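Local coordinates for solute-binding periplasmic protein of iron/siderophore ABC transporter (Yersinia pestis, PDB 6B2Y), which probably captures chelated iron in the periplasm and delivers it to an ABC transporter, as a substrate-binding protein of the iron and siderophore type, at residues V218-R223 with Y327-N332; L222-S227 with L310-I315; D131-G136 with K150-A155. One frame throughout, in Å; residues are numbered along the deposited sequence.

Interactions 1 and 2 share Leu222 and Arg223 and lie in the same half of the protein, their centres about 11 Å apart. They touch directly: Glu221 of interaction 1 forms a salt bridge with Arg312 of interaction 2. Interaction 3 lies far off, its centre about 32 Å from that of interaction 1, and belongs to a different sheet, which is wholly parallel. Interactions 1 and 3 are largely buried. Interaction 1 joins two strands that flank a third and mixes aliphatic contact with a histidine ring under an arginine chain. Interaction 3 is wholly apolar, strand against helix. Interaction 2 is only partly buried and joins two loops through an arginine.

Interaction 1 (V218-R223 with Y327-N332); sequences VFIELR and YAIWHN
The aliphatic part of Arg223 lies over one face of the His331 ring. Its CG sits almost above the ring centre, 3.6 Å from the centroid and 12° off the normal, a CH-pi contact. Arg223 CD continues over the rim and comes 3.8 Å from His331 NE2. The chain then bends at chi3, and the guanidinium plane stands 61° from the ring plane, so the two are not stacked. Leu222 approaches the same ring differently. Its CD2 lies at the edge, near the plane, 4.0 Å from His331 ND1. That nitrogen also has a polar partner, a hydrogen bond with Ser279 OG, which holds the ring in its rotation. The ring reaches these neighbours with CG anti to the backbone N (chi1 178°). Deeper in, Ile220 CD1 meets Ile329 CG2 at 4.0 Å. Phe346 of helix 340-350 packs on both isoleucines. The strands carrying these residues are not direct neighbours, since strand 275-280 runs between them and supplies Ser279. The side chains therefore meet above the middle strand. This is the helix-covered face of the parallel part of a mixed alpha/beta sheet, with Arg223 and His331 in the segments that follow strands 217-221 and 326-330.

Interaction 2 (L222-S227 with L310-I315); sequences LRAGAS and LGRKGI
The guanidinium of Arg312 makes van der Waals contact with the backbone of Gly225, on one face of the group, with Gly225 N 3.6 Å from Arg312 NH1. Both nitrogens are donors, so no hydrogen bond forms. Gly225 CA lies 4.1 Å from Arg312 CD, extending the contact along the chain. Ala224 CB approaches obliquely, 3.9 Å from Arg312 NH2. On the opposite face Ile315 CG1 sits 3.7 Å above the plane, toward the rim, so the group is sandwiched between its own loop and the other.

Polar bonds fix the arginine from outside the two loops. Arg312 NH2 forms a salt bridge with Glu221 OE2, of strand 217-221, and Arg312 NE bonds to Ile309 O. The chain bends at chi3 (-64°), which turns the guanidinium toward these partners. Glu221 OE2 takes a hydrogen bond from Tyr276 OH, on the adjoining strand.

Backbone bonding shapes the first loop. Ala226 N bonds to Arg223 O at 3.1 Å, and Gly225 has positive phi (77°). Arg223 to Ala226 form a type II beta turn, with Gly225 at its third position, which packs on Arg312 of the loop after helix 299-310, the arginine held by Glu221 of the preceding strand.

Interaction 3 (D131-G136 with K150-A155); sequences DIAIFG and KQLEKA
Ala133 and Phe135 both touch one methyl group, CD1 of Leu152. Ala133 comes first along the strand. Its CB points toward the helix and lies 3.7 Å from Leu152 CD1. The CA atoms of Ala133 and Leu152 are 8.2 Å apart, a close approach consistent with the small side chain of the alanine. The backbone of Ala133 also pairs with Pro158 and Val160, which ties this strand to strand 159-162. Ile134 follows and points to the other face of the sheet, where it packs on Leu179 of helix 168-182.

Phe135 returns to the face of Ala133. Its ring meets the leucine with its edge and not a face: CE1 lies 3.8 Å from Leu152 CD1, which sits near the ring plane, and CZ is 4.0 Å from the same methyl. The phenyl group is placed there with CG beside the backbone N and anti to the carbonyl carbon (chi1 -67°). Val159 and Phe161 of the neighbouring strand also pack on Phe135.

Leu152 is the one residue of the helical segment that makes the contact. It too has CG beside the backbone N (chi1 -73°), which carries CD1 into the angle between Ala133 and Phe135. Val159 touches Leu152 as well, so the leucine spans two adjacent strands. Nothing polar crosses the contact.

Strand 132-136, helix 147-154 and parallel strand 159-162 follow one another in the chain. They form a beta-alpha-beta crossover, the building unit of the parallel alpha/beta sheet in this half of the binding protein.

Interaction 1 (V218-R223 with Y327-N332)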
ATOM      1  N   VAL A 218     -11.930  -1.587  16.247  1.00 25.70           N
ATOM      2  CA  VAL A 218     -11.663  -0.851  15.016  1.00 26.26           C
ATOM      3  C   VAL A 218     -12.302  -1.596  13.858  1.00 29.38           C
ATOM      4  O   VAL A 218     -12.149  -2.816  13.732  1.00 26.97           O
ATOM      5  CB  VAL A 218     -10.152  -0.699  14.743  1.00 23.43           C
ATOM      6  CG1 VAL A 218      -9.923   0.093  13.425  1.00 22.63           C
ATOM      7  CG2 VAL A 218      -9.430  -0.040  15.916  1.00 26.86           C
ATOM      8  N   PHE A 219     -12.976  -0.857  12.982  1.00 22.86           N
ATOM      9  CA  PHE A 219     -13.402  -1.391  11.696  1.00 21.21           C
ATOM     10  C   PHE A 219     -12.792  -0.546  10.591  1.00 26.51           C
ATOM     11  O   PHE A 219     -12.925   0.684  10.609  1.00 24.38           O
ATOM     12  CB  PHE A 219     -14.923  -1.400  11.536  1.00 28.91           C
ATOM     13  CG  PHE A 219     -15.370  -1.960  10.213  1.00 28.64           C
ATOM     14  CD1 PHE A 219     -15.224  -3.312   9.939  1.00 29.17           C
ATOM     15  CD2 PHE A 219     -15.881  -1.130   9.224  1.00 30.32           C
ATOM     16  CE1 PHE A 219     -15.607  -3.838   8.714  1.00 27.44           C
ATOM     17  CE2 PHE A 219     -16.268  -1.659   7.996  1.00 29.09           C
ATOM     18  CZ  PHE A 219     -16.131  -3.008   7.747  1.00 30.95           C
ATOM     19  N   ILE A 220     -12.120  -1.197   9.638  1.00 23.58           N
ATOM     20  CA  ILE A 220     -11.598  -0.511   8.456  1.00 24.31           C
ATOM     21  C   ILE A 220     -12.420  -0.922   7.239  1.00 25.11           C
ATOM     22  O   ILE A 220     -12.522  -2.108   6.907  1.00 24.49           O
ATOM     23  CB  ILE A 220     -10.098  -0.780   8.236  1.00 20.64           C
ATOM     24  CG1 ILE A 220      -9.598   0.057   7.045  1.00 25.03           C
ATOM     25  CG2 ILE A 220      -9.815  -2.251   8.003  1.00 21.57           C
ATOM     26  CD1 ILE A 220      -8.284   0.732   7.280  1.00 29.58           C
ATOM     27  N   GLU A 221     -13.015   0.061   6.570  1.00 23.15           N
ATOM     28  CA  GLU A 221     -13.746  -0.181   5.335  1.00 25.21           C
ATOM     29  C   GLU A 221     -12.812   0.162   4.183  1.00 24.65           C
ATOM     30  O   GLU A 221     -12.557   1.337   3.910  1.00 25.18           O
ATOM     31  CB  GLU A 221     -15.028   0.648   5.278  1.00 25.38           C
ATOM     32  CG  GLU A 221     -15.924   0.210   4.149  1.00 27.12           C
ATOM     33  CD  GLU A 221     -17.127   1.104   3.969  1.00 29.75           C
ATOM     34  OE1 GLU A 221     -17.829   0.931   2.956  1.00 33.79           O
ATOM     35  OE2 GLU A 221     -17.362   1.971   4.835  1.00 31.44           O
ATOM     36  N   LEU A 222     -12.279  -0.868   3.525  1.00 24.00           N
ATOM     37  CA  LEU A 222     -11.379  -0.647   2.399  1.00 23.86           C
ATOM     38  C   LEU A 222     -12.151  -0.190   1.160  1.00 23.55           C
ATOM     39  O   LEU A 222     -13.200  -0.739   0.821  1.00 24.95           O
ATOM     40  CB  LEU A 222     -10.600  -1.922   2.090  1.00 25.31           C
ATOM     41  CG  LEU A 222      -9.701  -2.388   3.232  1.00 21.03           C
ATOM     42  CD1 LEU A 222      -9.145  -3.796   2.945  1.00 26.19           C
ATOM     43  CD2 LEU A 222      -8.562  -1.389   3.435  1.00 23.80           C
ATOM     44  N   ARG A 223     -11.588   0.796   0.463  1.00 25.64           N
ATOM     45  CA  ARG A 223     -12.235   1.388  -0.711  1.00 25.66           C
ATOM     46  C   ARG A 223     -13.677   1.765  -0.408  1.00 25.24           C
ATOM     47  O   ARG A 223     -14.595   1.458  -1.172  1.00 22.96           O
ATOM     48  CB  ARG A 223     -12.129   0.467  -1.918  1.00 28.80           C
ATOM     49  CG  ARG A 223     -10.710  -0.033  -2.158  1.00 28.22           C
ATOM     50  CD  ARG A 223     -10.645  -1.082  -3.256  1.00 37.66           C
ATOM     51  NE  ARG A 223     -11.506  -2.224  -2.969  1.00 45.98           N
ATOM     52  CZ  ARG A 223     -12.503  -2.611  -3.761  1.00 55.03           C
ATOM     53  NH1 ARG A 223     -13.244  -3.664  -3.437  1.00 58.34           N
ATOM     54  NH2 ARG A 223     -12.756  -1.941  -4.883  1.00 53.89           N
ATOM     55  N   TYR A 327     -11.827   8.347  10.553  1.00 23.99           N
ATOM     56  CA  TYR A 327     -10.567   8.696   9.900  1.00 24.68           C
ATOM     57  C   TYR A 327     -10.540   8.080   8.508  1.00 21.37           C
ATOM     58  O   TYR A 327     -11.302   7.162   8.208  1.00 21.86           O
ATOM     59  CB  TYR A 327      -9.350   8.200  10.719  1.00 23.33           C
ATOM     60  CG  TYR A 327      -9.472   8.518  12.197  1.00 24.56           C
ATOM     61  CD1 TYR A 327      -8.883   9.657  12.721  1.00 29.84           C
ATOM     62  CD2 TYR A 327     -10.192   7.682  13.062  1.00 26.79           C
ATOM     63  CE1 TYR A 327      -8.998   9.966  14.061  1.00 28.51           C
ATOM     64  CE2 TYR A 327     -10.326   7.994  14.416  1.00 28.89           C
ATOM     65  CZ  TYR A 327      -9.719   9.138  14.904  1.00 31.94           C
ATOM     66  OH  TYR A 327      -9.826   9.472  16.241  1.00 31.28           O
ATOM     67  N   ALA A 328      -9.641   8.587   7.658  1.00 23.82           N
ATOM     68  CA  ALA A 328      -9.410   7.979   6.354  1.00 24.19           C
ATOM     69  C   ALA A 328      -7.918   7.803   6.106  1.00 20.85           C
ATOM     70  O   ALA A 328      -7.096   8.626   6.524  1.00 21.21           O
ATOM     71  CB  ALA A 328     -10.028   8.793   5.201  1.00 27.35           C
ATOM     72  N   ILE A 329      -7.588   6.714   5.407  1.00 23.08           N
ATOM     73  CA  ILE A 329      -6.216   6.338   5.095  1.00 20.77           C
ATOM     74  C   ILE A 329      -6.103   6.054   3.600  1.00 17.03           C
ATOM     75  O   ILE A 329      -7.042   5.551   2.976  1.00 19.25           O
ATOM     76  CB  ILE A 329      -5.779   5.103   5.924  1.00 19.92           C
ATOM     77  CG1 ILE A 329      -4.286   4.846   5.745  1.00 19.46           C
ATOM     78  CG2 ILE A 329      -6.617   3.873   5.533  1.00 17.25           C
ATOM     79  CD1 ILE A 329      -3.401   5.880   6.421  1.00 21.10           C
ATOM     80  N   TRP A 330      -4.935   6.362   3.031  1.00 20.27           N
ATOM     81  CA  TRP A 330      -4.685   6.101   1.609  1.00 22.14           C
ATOM     82  C   TRP A 330      -4.689   4.603   1.331  1.00 22.35           C
ATOM     83  O   TRP A 330      -3.960   3.838   1.973  1.00 20.15           O
ATOM     84  CB  TRP A 330      -3.344   6.708   1.211  1.00 19.96           C
ATOM     85  CG  TRP A 330      -3.008   6.761  -0.256  1.00 22.44           C
ATOM     86  CD1 TRP A 330      -3.732   7.363  -1.252  1.00 22.52           C
ATOM     87  CD2 TRP A 330      -1.817   6.260  -0.873  1.00 20.25           C
ATOM     88  NE1 TRP A 330      -3.070   7.250  -2.460  1.00 22.54           N
ATOM     89  CE2 TRP A 330      -1.892   6.579  -2.255  1.00 22.10           C
ATOM     90  CE3 TRP A 330      -0.688   5.573  -0.395  1.00 22.14           C
ATOM     91  CZ2 TRP A 330      -0.895   6.230  -3.157  1.00 19.49           C
ATOM     92  CZ3 TRP A 330       0.310   5.223  -1.297  1.00 22.98           C
ATOM     93  CH2 TRP A 330       0.197   5.545  -2.663  1.00 25.76           C
ATOM     94  N   HIS A 331      -5.496   4.186   0.355  1.00 19.51           N
ATOM     95  CA  HIS A 331      -5.731   2.762   0.181  1.00 19.68           C
ATOM     96  C   HIS A 331      -4.482   2.023  -0.271  1.00 19.02           C
ATOM     97  O   HIS A 331      -4.282   0.862   0.115  1.00 19.61           O
ATOM     98  CB  HIS A 331      -6.848   2.513  -0.817  1.00 22.54           C
ATOM     99  CG  HIS A 331      -7.084   1.061  -1.058  1.00 23.49           C
ATOM    100  ND1 HIS A 331      -7.656   0.242  -0.107  1.00 21.65           N
ATOM    101  CD2 HIS A 331      -6.775   0.266  -2.111  1.00 24.28           C
ATOM    102  CE1 HIS A 331      -7.695  -0.994  -0.571  1.00 21.90           C
ATOM    103  NE2 HIS A 331      -7.180  -1.002  -1.789  1.00 20.82           N
ATOM    104  N   ASN A 332      -3.626   2.671  -1.060  1.00 19.99           N
ATOM    105  CA  ASN A 332      -2.488   1.945  -1.613  1.00 18.96           C
ATOM    106  C   ASN A 332      -1.474   1.525  -0.563  1.00 19.26           C
ATOM    107  O   ASN A 332      -0.601   0.702  -0.884  1.00 20.06           O
ATOM    108  CB  ASN A 332      -1.821   2.780  -2.701  1.00 20.34           C
ATOM    109  CG  ASN A 332      -2.667   2.853  -3.956  1.00 25.12           C
ATOM    110  OD1 ASN A 332      -3.210   1.848  -4.409  1.00 27.74           O
ATOM    111  ND2 ASN A 332      -2.796   4.056  -4.514  1.00 33.10           N
TER

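Interaction 2 (L222-S227 with L310-I315)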
ATOM      1  N   LEU A 222     -12.279  -0.868   3.525  1.00 24.00           N
ATOM      2  CA  LEU A 222     -11.379  -0.647   2.399  1.00 23.86           C
ATOM      3  C   LEU A 222     -12.151  -0.190   1.160  1.00 23.55           C
ATOM      4  O   LEU A 222     -13.200  -0.739   0.821  1.00 24.95           O
ATOM      5  CB  LEU A 222     -10.600  -1.922   2.090  1.00 25.31           C
ATOM      6  CG  LEU A 222      -9.701  -2.388   3.232  1.00 21.03           C
ATOM      7  CD1 LEU A 222      -9.145  -3.796   2.945  1.00 26.19           C
ATOM      8  CD2 LEU A 222      -8.562  -1.389   3.435  1.00 23.80           C
ATOM      9  N   ARG A 223     -11.588   0.796   0.463  1.00 25.64           N
ATOM     10  CA  ARG A 223     -12.235   1.388  -0.711  1.00 25.66           C
ATOM     11  C   ARG A 223     -13.677   1.765  -0.408  1.00 25.24           C
ATOM     12  O   ARG A 223     -14.595   1.458  -1.172  1.00 22.96           O
ATOM     13  CB  ARG A 223     -12.129   0.467  -1.918  1.00 28.80           C
ATOM     14  CG  ARG A 223     -10.710  -0.033  -2.158  1.00 28.22           C
ATOM     15  CD  ARG A 223     -10.645  -1.082  -3.256  1.00 37.66           C
ATOM     16  NE  ARG A 223     -11.506  -2.224  -2.969  1.00 45.98           N
ATOM     17  CZ  ARG A 223     -12.503  -2.611  -3.761  1.00 55.03           C
ATOM     18  NH1 ARG A 223     -13.244  -3.664  -3.437  1.00 58.34           N
ATOM     19  NH2 ARG A 223     -12.756  -1.941  -4.883  1.00 53.89           N
ATOM     20  N   ALA A 224     -13.872   2.400   0.748  1.00 23.76           N
ATOM     21  CA  ALA A 224     -15.196   2.734   1.248  1.00 27.44           C
ATOM     22  C   ALA A 224     -15.996   3.515   0.217  1.00 25.46           C
ATOM     23  O   ALA A 224     -15.504   4.492  -0.358  1.00 25.13           O
ATOM     24  CB  ALA A 224     -15.066   3.549   2.528  1.00 26.34           C
ATOM     25  N   GLY A 225     -17.233   3.079   0.002  1.00 29.81           N
ATOM     26  CA  GLY A 225     -18.161   3.783  -0.855  1.00 32.88           C
ATOM     27  C   GLY A 225     -17.927   3.603  -2.334  1.00 37.28           C
ATOM     28  O   GLY A 225     -18.682   4.165  -3.131  1.00 38.35           O
ATOM     29  N   ALA A 226     -16.921   2.823  -2.727  1.00 39.92           N
ATOM     30  CA  ALA A 226     -16.589   2.685  -4.138  1.00 41.23           C
ATOM     31  C   ALA A 226     -17.416   1.607  -4.828  1.00 54.09           C
ATOM     32  O   ALA A 226     -17.842   1.796  -5.973  1.00 57.56           O
ATOM     33  CB  ALA A 226     -15.094   2.384  -4.296  1.00 39.95           C
ATOM     34  N   SER A 227     -17.667   0.497  -4.146  1.00 54.41           N
ATOM     35  CA  SER A 227     -18.266  -0.684  -4.747  1.00 60.65           C
ATOM     36  C   SER A 227     -19.750  -0.767  -4.378  1.00 66.18           C
ATOM     37  O   SER A 227     -20.296   0.082  -3.663  1.00 62.24           O
ATOM     38  CB  SER A 227     -17.479  -1.926  -4.316  1.00 64.74           C
ATOM     39  OG  SER A 227     -17.768  -3.052  -5.132  1.00 73.32           O
ATOM     40  N   LEU A 310     -18.854   9.498   5.197  1.00 31.78           N
ATOM     41  CA  LEU A 310     -19.440   9.260   6.511  1.00 30.93           C
ATOM     42  C   LEU A 310     -20.942   9.508   6.535  1.00 36.82           C
ATOM     43  O   LEU A 310     -21.596   9.147   7.518  1.00 31.65           O
ATOM     44  CB  LEU A 310     -18.765  10.146   7.558  1.00 25.52           C
ATOM     45  CG  LEU A 310     -17.273   9.957   7.833  1.00 30.95           C
ATOM     46  CD1 LEU A 310     -16.808  10.976   8.842  1.00 34.81           C
ATOM     47  CD2 LEU A 310     -17.012   8.556   8.325  1.00 30.11           C
ATOM     48  N   GLY A 311     -21.497  10.126   5.493  1.00 37.83           N
ATOM     49  CA  GLY A 311     -22.922  10.378   5.414  1.00 36.70           C
ATOM     50  C   GLY A 311     -23.736   9.307   4.725  1.00 36.77           C
ATOM     51  O   GLY A 311     -24.940   9.500   4.524  1.00 34.33           O
ATOM     52  N   ARG A 312     -23.124   8.181   4.354  1.00 36.05           N
ATOM     53  CA  ARG A 312     -23.856   7.101   3.709  1.00 29.27           C
ATOM     54  C   ARG A 312     -24.795   6.421   4.701  1.00 34.99           C
ATOM     55  O   ARG A 312     -24.586   6.448   5.915  1.00 34.74           O
ATOM     56  CB  ARG A 312     -22.897   6.052   3.130  1.00 33.15           C
ATOM     57  CG  ARG A 312     -22.130   6.483   1.891  1.00 34.03           C
ATOM     58  CD  ARG A 312     -21.093   5.420   1.504  1.00 33.30           C
ATOM     59  NE  ARG A 312     -20.072   5.279   2.537  1.00 32.72           N
ATOM     60  CZ  ARG A 312     -19.558   4.113   2.937  1.00 30.44           C
ATOM     61  NH1 ARG A 312     -19.959   2.980   2.391  1.00 31.57           N
ATOM     62  NH2 ARG A 312     -18.644   4.088   3.896  1.00 27.50           N
ATOM     63  N   LYS A 313     -25.841   5.796   4.162  1.00 36.09           N
ATOM     64  CA  LYS A 313     -26.797   5.091   5.003  1.00 34.42           C
ATOM     65  C   LYS A 313     -26.109   3.965   5.765  1.00 39.00           C
ATOM     66  O   LYS A 313     -25.126   3.382   5.301  1.00 34.92           O
ATOM     67  CB  LYS A 313     -27.938   4.526   4.164  1.00 37.00           C
ATOM     68  CG  LYS A 313     -28.683   5.566   3.343  1.00 41.97           C
ATOM     69  CD  LYS A 313     -29.997   5.020   2.785  1.00 46.66           C
ATOM     70  CE  LYS A 313     -31.227   5.699   3.420  1.00 43.64           C
ATOM     71  NZ  LYS A 313     -31.312   5.556   4.915  1.00 37.14           N
ATOM     72  N   GLY A 314     -26.644   3.657   6.949  1.00 38.50           N
ATOM     73  CA  GLY A 314     -26.102   2.604   7.790  1.00 32.88           C
ATOM     74  C   GLY A 314     -24.862   3.054   8.531  1.00 38.61           C
ATOM     75  O   GLY A 314     -24.844   3.095   9.766  1.00 33.16           O
ATOM     76  N   ILE A 315     -23.827   3.414   7.765  1.00 31.76           N
ATOM     77  CA  ILE A 315     -22.595   3.954   8.334  1.00 33.52           C
ATOM     78  C   ILE A 315     -22.877   5.160   9.228  1.00 32.84           C
ATOM     79  O   ILE A 315     -22.256   5.324  10.285  1.00 30.22           O
ATOM     80  CB  ILE A 315     -21.611   4.303   7.197  1.00 31.74           C
ATOM     81  CG1 ILE A 315     -21.314   3.061   6.349  1.00 34.73           C
ATOM     82  CG2 ILE A 315     -20.347   4.968   7.731  1.00 32.74           C
ATOM     83  CD1 ILE A 315     -20.472   1.999   7.047  1.00 33.06           C
TER

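Interaction 3 (D131-G136 with K150-A155)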
ATOM      1  N   ASP A 131      15.246  -8.729 -17.930  1.00 31.27           N
ATOM      2  CA  ASP A 131      16.186  -9.516 -17.132  1.00 28.36           C
ATOM      3  C   ASP A 131      15.484 -10.232 -15.983  1.00 27.69           C
ATOM      4  O   ASP A 131      15.976 -11.256 -15.497  1.00 25.10           O
ATOM      5  CB  ASP A 131      17.279  -8.617 -16.529  1.00 30.02           C
ATOM      6  CG  ASP A 131      18.203  -8.003 -17.566  1.00 34.14           C
ATOM      7  OD1 ASP A 131      18.456  -8.647 -18.606  1.00 39.80           O
ATOM      8  OD2 ASP A 131      18.694  -6.877 -17.325  1.00 32.28           O
ATOM      9  N   ILE A 132      14.356  -9.695 -15.528  1.00 25.86           N
ATOM     10  CA  ILE A 132      13.660 -10.181 -14.343  1.00 24.58           C
ATOM     11  C   ILE A 132      12.265  -9.569 -14.342  1.00 19.55           C
ATOM     12  O   ILE A 132      12.058  -8.472 -14.881  1.00 23.12           O
ATOM     13  CB  ILE A 132      14.443  -9.813 -13.066  1.00 22.02           C
ATOM     14  CG1 ILE A 132      13.931 -10.598 -11.859  1.00 26.90           C
ATOM     15  CG2 ILE A 132      14.398  -8.300 -12.811  1.00 22.94           C
ATOM     16  CD1 ILE A 132      14.895 -10.590 -10.697  1.00 26.57           C
ATOM     17  N   ALA A 133      11.298 -10.271 -13.752  1.00 22.92           N
ATOM     18  CA  ALA A 133       9.945  -9.763 -13.564  1.00 22.70           C
ATOM     19  C   ALA A 133       9.524  -9.981 -12.115  1.00 24.19           C
ATOM     20  O   ALA A 133       9.895 -10.985 -11.504  1.00 25.15           O
ATOM     21  CB  ALA A 133       8.951 -10.451 -14.513  1.00 23.66           C
ATOM     22  N   ILE A 134       8.763  -9.040 -11.562  1.00 23.26           N
ATOM     23  CA  ILE A 134       8.356  -9.095 -10.158  1.00 23.29           C
ATOM     24  C   ILE A 134       6.837  -9.144 -10.096  1.00 20.47           C
ATOM     25  O   ILE A 134       6.166  -8.372 -10.794  1.00 22.50           O
ATOM     26  CB  ILE A 134       8.889  -7.883  -9.368  1.00 23.59           C
ATOM     27  CG1 ILE A 134      10.401  -7.722  -9.580  1.00 27.39           C
ATOM     28  CG2 ILE A 134       8.560  -8.028  -7.903  1.00 22.68           C
ATOM     29  CD1 ILE A 134      10.933  -6.373  -9.148  1.00 34.53           C
ATOM     30  N   PHE A 135       6.297 -10.055  -9.282  1.00 20.06           N
ATOM     31  CA  PHE A 135       4.864 -10.133  -9.019  1.00 24.21           C
ATOM     32  C   PHE A 135       4.613 -10.222  -7.524  1.00 23.19           C
ATOM     33  O   PHE A 135       5.523 -10.465  -6.732  1.00 20.04           O
ATOM     34  CB  PHE A 135       4.214 -11.353  -9.683  1.00 24.54           C
ATOM     35  CG  PHE A 135       4.194 -11.296 -11.173  1.00 27.44           C
ATOM     36  CD1 PHE A 135       5.330 -11.608 -11.905  1.00 28.25           C
ATOM     37  CD2 PHE A 135       3.030 -10.968 -11.847  1.00 27.98           C
ATOM     38  CE1 PHE A 135       5.309 -11.572 -13.282  1.00 31.14           C
ATOM     39  CE2 PHE A 135       3.010 -10.938 -13.219  1.00 32.79           C
ATOM     40  CZ  PHE A 135       4.143 -11.241 -13.934  1.00 30.36           C
ATOM     41  N   GLY A 136       3.346 -10.070  -7.145  1.00 21.15           N
ATOM     42  CA  GLY A 136       2.927 -10.274  -5.771  1.00 22.10           C
ATOM     43  C   GLY A 136       2.323 -11.656  -5.601  1.00 25.41           C
ATOM     44  O   GLY A 136       1.838 -12.250  -6.559  1.00 24.37           O
ATOM     45  N   LYS A 150       2.934 -17.452 -16.442  1.00 53.22           N
ATOM     46  CA  LYS A 150       3.132 -18.686 -17.193  1.00 54.36           C
ATOM     47  C   LYS A 150       3.944 -18.444 -18.468  1.00 50.41           C
ATOM     48  O   LYS A 150       4.842 -19.226 -18.811  1.00 53.51           O
ATOM     49  CB  LYS A 150       1.753 -19.264 -17.491  1.00 51.88           C
ATOM     50  CG  LYS A 150       1.754 -20.576 -18.262  1.00 54.09           C
ATOM     51  CD  LYS A 150       0.313 -20.883 -18.583  1.00 51.32           C
ATOM     52  CE  LYS A 150       0.090 -22.286 -18.939  1.00 54.08           C
ATOM     53  NZ  LYS A 150       1.062 -22.710 -20.045  1.00 56.62           N
ATOM     54  N   GLN A 151       3.658 -17.343 -19.165  1.00 51.86           N
ATOM     55  CA  GLN A 151       4.379 -17.031 -20.393  1.00 56.99           C
ATOM     56  C   GLN A 151       5.862 -16.778 -20.103  1.00 53.69           C
ATOM     57  O   GLN A 151       6.743 -17.333 -20.768  1.00 48.51           O
ATOM     58  CB  GLN A 151       3.721 -15.828 -21.079  1.00 57.22           C
ATOM     59  CG  GLN A 151       4.510 -15.179 -22.202  1.00 59.04           C
ATOM     60  CD  GLN A 151       3.614 -14.361 -23.118  1.00 67.58           C
ATOM     61  OE1 GLN A 151       3.014 -14.889 -24.052  1.00 70.73           O
ATOM     62  NE2 GLN A 151       3.501 -13.072 -22.838  1.00 69.56           N
ATOM     63  N   LEU A 152       6.157 -15.965 -19.084  1.00 54.52           N
ATOM     64  CA  LEU A 152       7.540 -15.650 -18.757  1.00 48.09           C
ATOM     65  C   LEU A 152       8.329 -16.894 -18.359  1.00 47.85           C
ATOM     66  O   LEU A 152       9.504 -17.035 -18.730  1.00 47.34           O
ATOM     67  CB  LEU A 152       7.577 -14.609 -17.633  1.00 50.19           C
ATOM     68  CG  LEU A 152       7.197 -13.169 -17.956  1.00 48.27           C
ATOM     69  CD1 LEU A 152       6.677 -12.405 -16.734  1.00 47.36           C
ATOM     70  CD2 LEU A 152       8.330 -12.418 -18.625  1.00 46.61           C
ATOM     71  N   GLU A 153       7.728 -17.776 -17.555  1.00 51.43           N
ATOM     72  CA  GLU A 153       8.447 -18.937 -17.035  1.00 51.24           C
ATOM     73  C   GLU A 153       8.930 -19.843 -18.163  1.00 50.61           C
ATOM     74  O   GLU A 153      10.065 -20.337 -18.132  1.00 52.66           O
ATOM     75  CB  GLU A 153       7.556 -19.707 -16.057  1.00 52.04           C
ATOM     76  CG  GLU A 153       7.423 -19.023 -14.702  1.00 47.81           C
ATOM     77  CD  GLU A 153       6.831 -19.928 -13.643  1.00 52.11           C
ATOM     78  OE1 GLU A 153       7.594 -20.430 -12.791  1.00 51.77           O
ATOM     79  OE2 GLU A 153       5.601 -20.142 -13.666  1.00 56.89           O
ATOM     80  N   LYS A 154       8.094 -20.059 -19.180  1.00 53.30           N
ATOM     81  CA  LYS A 154       8.504 -20.914 -20.289  1.00 51.39           C
ATOM     82  C   LYS A 154       9.500 -20.212 -21.205  1.00 52.69           C
ATOM     83  O   LYS A 154      10.301 -20.882 -21.870  1.00 52.83           O
ATOM     84  CB  LYS A 154       7.286 -21.400 -21.075  1.00 47.44           C
ATOM     85  CG  LYS A 154       6.743 -22.728 -20.560  1.00 47.99           C
ATOM     86  CD  LYS A 154       5.406 -23.110 -21.191  1.00 47.81           C
ATOM     87  CE  LYS A 154       5.573 -23.820 -22.529  1.00 41.07           C
ATOM     88  NZ  LYS A 154       4.239 -24.151 -23.135  1.00 36.73           N
ATOM     89  N   ALA A 155       9.472 -18.877 -21.253  1.00 46.24           N
ATOM     90  CA  ALA A 155      10.452 -18.103 -22.010  1.00 47.07           C
ATOM     91  C   ALA A 155      11.770 -17.921 -21.269  1.00 48.27           C
ATOM     92  O   ALA A 155      12.671 -17.250 -21.790  1.00 50.17           O
ATOM     93  CB  ALA A 155       9.879 -16.731 -22.370  1.00 48.82           C
TER